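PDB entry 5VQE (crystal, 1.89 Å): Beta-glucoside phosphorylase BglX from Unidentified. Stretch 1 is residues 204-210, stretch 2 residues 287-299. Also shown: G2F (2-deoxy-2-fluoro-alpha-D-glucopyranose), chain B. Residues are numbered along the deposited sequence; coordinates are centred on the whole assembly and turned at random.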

# COMPACT_ATOMS: atom_id res chain seq x y z
N ASP A 204 5.41 -12.98 -4.26
CA ASP A 204 5.08 -11.63 -4.68
C ASP A 204 4.53 -11.65 -6.11
O ASP A 204 5.23 -12.09 -7.03
N GLN A 205 3.31 -11.13 -6.29
CA GLN A 205 2.69 -11.07 -7.61
C GLN A 205 3.43 -10.15 -8.57
O GLN A 205 3.16 -10.20 -9.78
N HIS A 206 4.33 -9.30 -8.06
CA HIS A 206 5.23 -8.55 -8.92
C HIS A 206 6.13 -9.48 -9.72
O HIS A 206 6.58 -9.11 -10.81
N LEU A 207 6.40 -10.69 -9.21
CA LEU A 207 7.39 -11.60 -9.78
C LEU A 207 6.78 -12.88 -10.35
O LEU A 207 7.52 -13.69 -10.93
N MET A 208 5.48 -13.08 -10.19
CA MET A 208 4.81 -14.31 -10.63
C MET A 208 3.32 -14.12 -10.35
O MET A 208 2.92 -13.12 -9.75
N SER A 209 2.51 -15.07 -10.80
CA SER A 209 1.09 -15.08 -10.41
C SER A 209 0.97 -15.89 -9.12
O SER A 209 0.95 -17.12 -9.14
N SER A 210 0.89 -15.18 -7.99
CA SER A 210 0.79 -15.85 -6.70
C SER A 210 -0.62 -16.42 -6.52
O SER A 210 -1.55 -16.11 -7.27
N THR A 287 -7.44 -3.03 -12.94
CA THR A 287 -6.41 -4.03 -12.72
C THR A 287 -5.28 -3.44 -11.88
O THR A 287 -5.12 -2.23 -11.76
N ASP A 288 -4.53 -4.33 -11.25
CA ASP A 288 -3.22 -3.95 -10.78
C ASP A 288 -2.31 -3.73 -11.98
O ASP A 288 -2.63 -4.13 -13.10
N ALA A 289 -1.18 -3.06 -11.74
CA ALA A 289 -0.27 -2.65 -12.81
C ALA A 289 0.03 -3.79 -13.77
O ALA A 289 0.48 -4.87 -13.35
N THR A 290 -0.19 -3.56 -15.07
CA THR A 290 -0.16 -4.63 -16.06
C THR A 290 1.24 -4.99 -16.54
O THR A 290 1.38 -5.95 -17.31
N GLN A 291 2.29 -4.29 -16.12
CA GLN A 291 3.63 -4.67 -16.52
C GLN A 291 4.25 -5.67 -15.55
O GLN A 291 5.38 -6.11 -15.77
N MET A 292 3.53 -6.05 -14.52
CA MET A 292 4.09 -6.94 -13.54
C MET A 292 4.02 -8.38 -14.01
O MET A 292 3.15 -8.77 -14.80
N VAL A 293 4.97 -9.18 -13.53
CA VAL A 293 5.16 -10.53 -14.03
C VAL A 293 3.89 -11.35 -13.87
O VAL A 293 3.53 -12.13 -14.75
N GLY A 294 3.19 -11.19 -12.74
CA GLY A 294 1.96 -11.93 -12.52
C GLY A 294 0.95 -11.75 -13.63
O GLY A 294 0.21 -12.68 -13.95
N TYR A 295 0.92 -10.57 -14.24
CA TYR A 295 0.06 -10.34 -15.40
C TYR A 295 0.70 -10.87 -16.67
O TYR A 295 0.10 -11.67 -17.39
N THR A 296 1.94 -10.43 -16.95
CA THR A 296 2.54 -10.68 -18.26
C THR A 296 2.74 -12.16 -18.52
O THR A 296 2.67 -12.60 -19.67
N CYS A 297 3.00 -12.95 -17.47
CA CYS A 297 3.31 -14.36 -17.67
C CYS A 297 2.07 -15.23 -17.81
O CYS A 297 2.20 -16.42 -18.09
N SER A 298 0.87 -14.67 -17.64
CA SER A 298 -0.33 -15.49 -17.58
C SER A 298 -0.97 -15.72 -18.94
O SER A 298 -1.77 -16.66 -19.07
N MET A 299 -0.65 -14.91 -19.94
CA MET A 299 -1.35 -14.92 -21.21
C MET A 299 -0.56 -14.05 -22.18
O MET A 299 0.08 -13.08 -21.75

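Two backbone hydrogen bonds fix the register of the stretches. Gly294 N donates to Gln205 O at 3.1 Å, and Val293 N donates to His206 O at 3.2 Å. Both donors lie at the start of the helix that follows Met292, its N-cap residue. Gly294 packs tightly here: Met208 O is 3.2 Å from Gly294 CA. A CB on this residue would clash with Gln205 O and Met208 O, each 2.7 Å from its ideal position.

The van der Waals contacts come mainly from Met292 and Val293, whose CA-to-CB bonds point toward stretch 1. Val293 (chi1 t) packs against two successive carbonyls, with CG2 3.1 Å from His206 O and CG1 3.2 Å from Leu207 O. Met292 (m, t, m) sets SD 3.5 Å from the centroid of the His206 ring, an oblique sulfur-aromatic contact. Leu207 and Met208 point away. Ser209 CB lies 4.0 Å from Ser298 OG, which donates to Gly294 O at 2.8 Å.

Among polar groups, Asp204 OD1 binds His206 (chi1 m) twice. It accepts from His206 N at 2.7 Å and from His206 ND1 at a very short 2.5 Å.

The sugar G2F is covalently attached: Asp288 OD1 to G2F C1 is 1.4 Å. Asp288 (chi1 t) points toward stretch 1. Gln205 NE2 comes within 3.5 Å of G2F F2.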

# COMPACT_ATOMS: atom_id res chain seq x y z
CB ASP A 204 6.32 -10.73 -4.60
CG ASP A 204 6.06 -9.30 -5.03
OD1 ASP A 204 4.92 -8.97 -5.43
OD2 ASP A 204 7.01 -8.48 -4.98
CB GLN A 205 1.22 -10.64 -7.50
CG GLN A 205 0.97 -9.45 -6.58
CD GLN A 205 -0.21 -8.60 -7.00
OE1 GLN A 205 -0.74 -8.74 -8.12
NE2 GLN A 205 -0.63 -7.71 -6.11
CB HIS A 206 6.10 -7.60 -8.08
CG HIS A 206 5.33 -6.49 -7.43
ND1 HIS A 206 4.57 -6.67 -6.29
CD2 HIS A 206 5.23 -5.18 -7.73
CE1 HIS A 206 4.02 -5.53 -5.94
NE2 HIS A 206 4.39 -4.60 -6.81
CB LEU A 207 8.43 -11.97 -8.72
CG LEU A 207 9.29 -10.81 -8.21
CD1 LEU A 207 10.15 -11.25 -7.05
CD2 LEU A 207 10.15 -10.23 -9.33
CB MET A 208 5.37 -15.52 -9.90
CG MET A 208 5.42 -15.32 -8.39
SD MET A 208 5.67 -16.85 -7.49
CE MET A 208 4.07 -17.61 -7.79
CB SER A 209 0.22 -15.66 -11.52
OG SER A 209 -1.14 -15.67 -11.11
CB SER A 210 1.17 -14.88 -5.58
OG SER A 210 0.28 -13.79 -5.50
CB THR A 287 -5.84 -4.56 -14.04
OG1 THR A 287 -5.04 -3.56 -14.68
CG2 THR A 287 -6.96 -4.97 -15.01
CB ASP A 288 -2.66 -5.02 -9.84
CG ASP A 288 -1.43 -4.56 -9.09
OD1 ASP A 288 -1.30 -3.32 -8.84
OD2 ASP A 288 -0.63 -5.45 -8.76
CB ALA A 289 1.02 -2.10 -12.20
CB THR A 290 -0.99 -4.26 -17.29
OG1 THR A 290 -0.31 -3.26 -18.05
CG2 THR A 290 -2.39 -3.76 -16.90
CB GLN A 291 4.53 -3.44 -16.67
CG GLN A 291 5.22 -2.95 -15.42
CD GLN A 291 4.27 -2.32 -14.42
OE1 GLN A 291 3.18 -1.87 -14.79
NE2 GLN A 291 4.68 -2.28 -13.15
CB MET A 292 3.37 -6.76 -12.22
CG MET A 292 3.73 -5.41 -11.68
SD MET A 292 3.30 -5.26 -9.99
CE MET A 292 1.58 -5.33 -10.19
CB VAL A 293 6.35 -11.19 -13.32
CG1 VAL A 293 6.57 -12.60 -13.83
CG2 VAL A 293 7.62 -10.34 -13.50
CB TYR A 295 -0.26 -8.85 -15.54
CG TYR A 295 -1.34 -8.54 -16.54
CD1 TYR A 295 -1.03 -8.11 -17.82
CD2 TYR A 295 -2.68 -8.70 -16.21
CE1 TYR A 295 -2.03 -7.83 -18.75
CE2 TYR A 295 -3.69 -8.42 -17.12
CZ TYR A 295 -3.35 -7.98 -18.39
OH TYR A 295 -4.36 -7.70 -19.30
CB THR A 296 3.88 -9.96 -18.39
OG1 THR A 296 4.78 -10.43 -17.38
CG2 THR A 296 3.72 -8.44 -18.27
CB CYS A 297 4.15 -14.88 -16.50
SG CYS A 297 3.18 -15.26 -15.02
CB SER A 298 -1.37 -14.85 -16.65
OG SER A 298 -0.94 -14.89 -15.31
CB MET A 299 -2.78 -14.38 -21.02
CG MET A 299 -3.68 -14.43 -22.23
SD MET A 299 -5.35 -13.83 -21.87
CE MET A 299 -5.93 -15.05 -20.71
C1 G2F B . -0.05 -2.88 -8.38
C2 G2F B . 0.07 -3.01 -6.83
C3 G2F B . -0.98 -2.06 -6.18
C4 G2F B . -0.74 -0.61 -6.73
C5 G2F B . -0.87 -0.66 -8.29
C6 G2F B . -0.57 0.76 -8.92
O3 G2F B . -0.70 -2.00 -4.81
O4 G2F B . -1.80 0.19 -6.27
O5 G2F B . 0.13 -1.54 -8.79
O6 G2F B . 0.66 1.21 -8.43
F2 G2F B . -0.20 -4.28 -6.45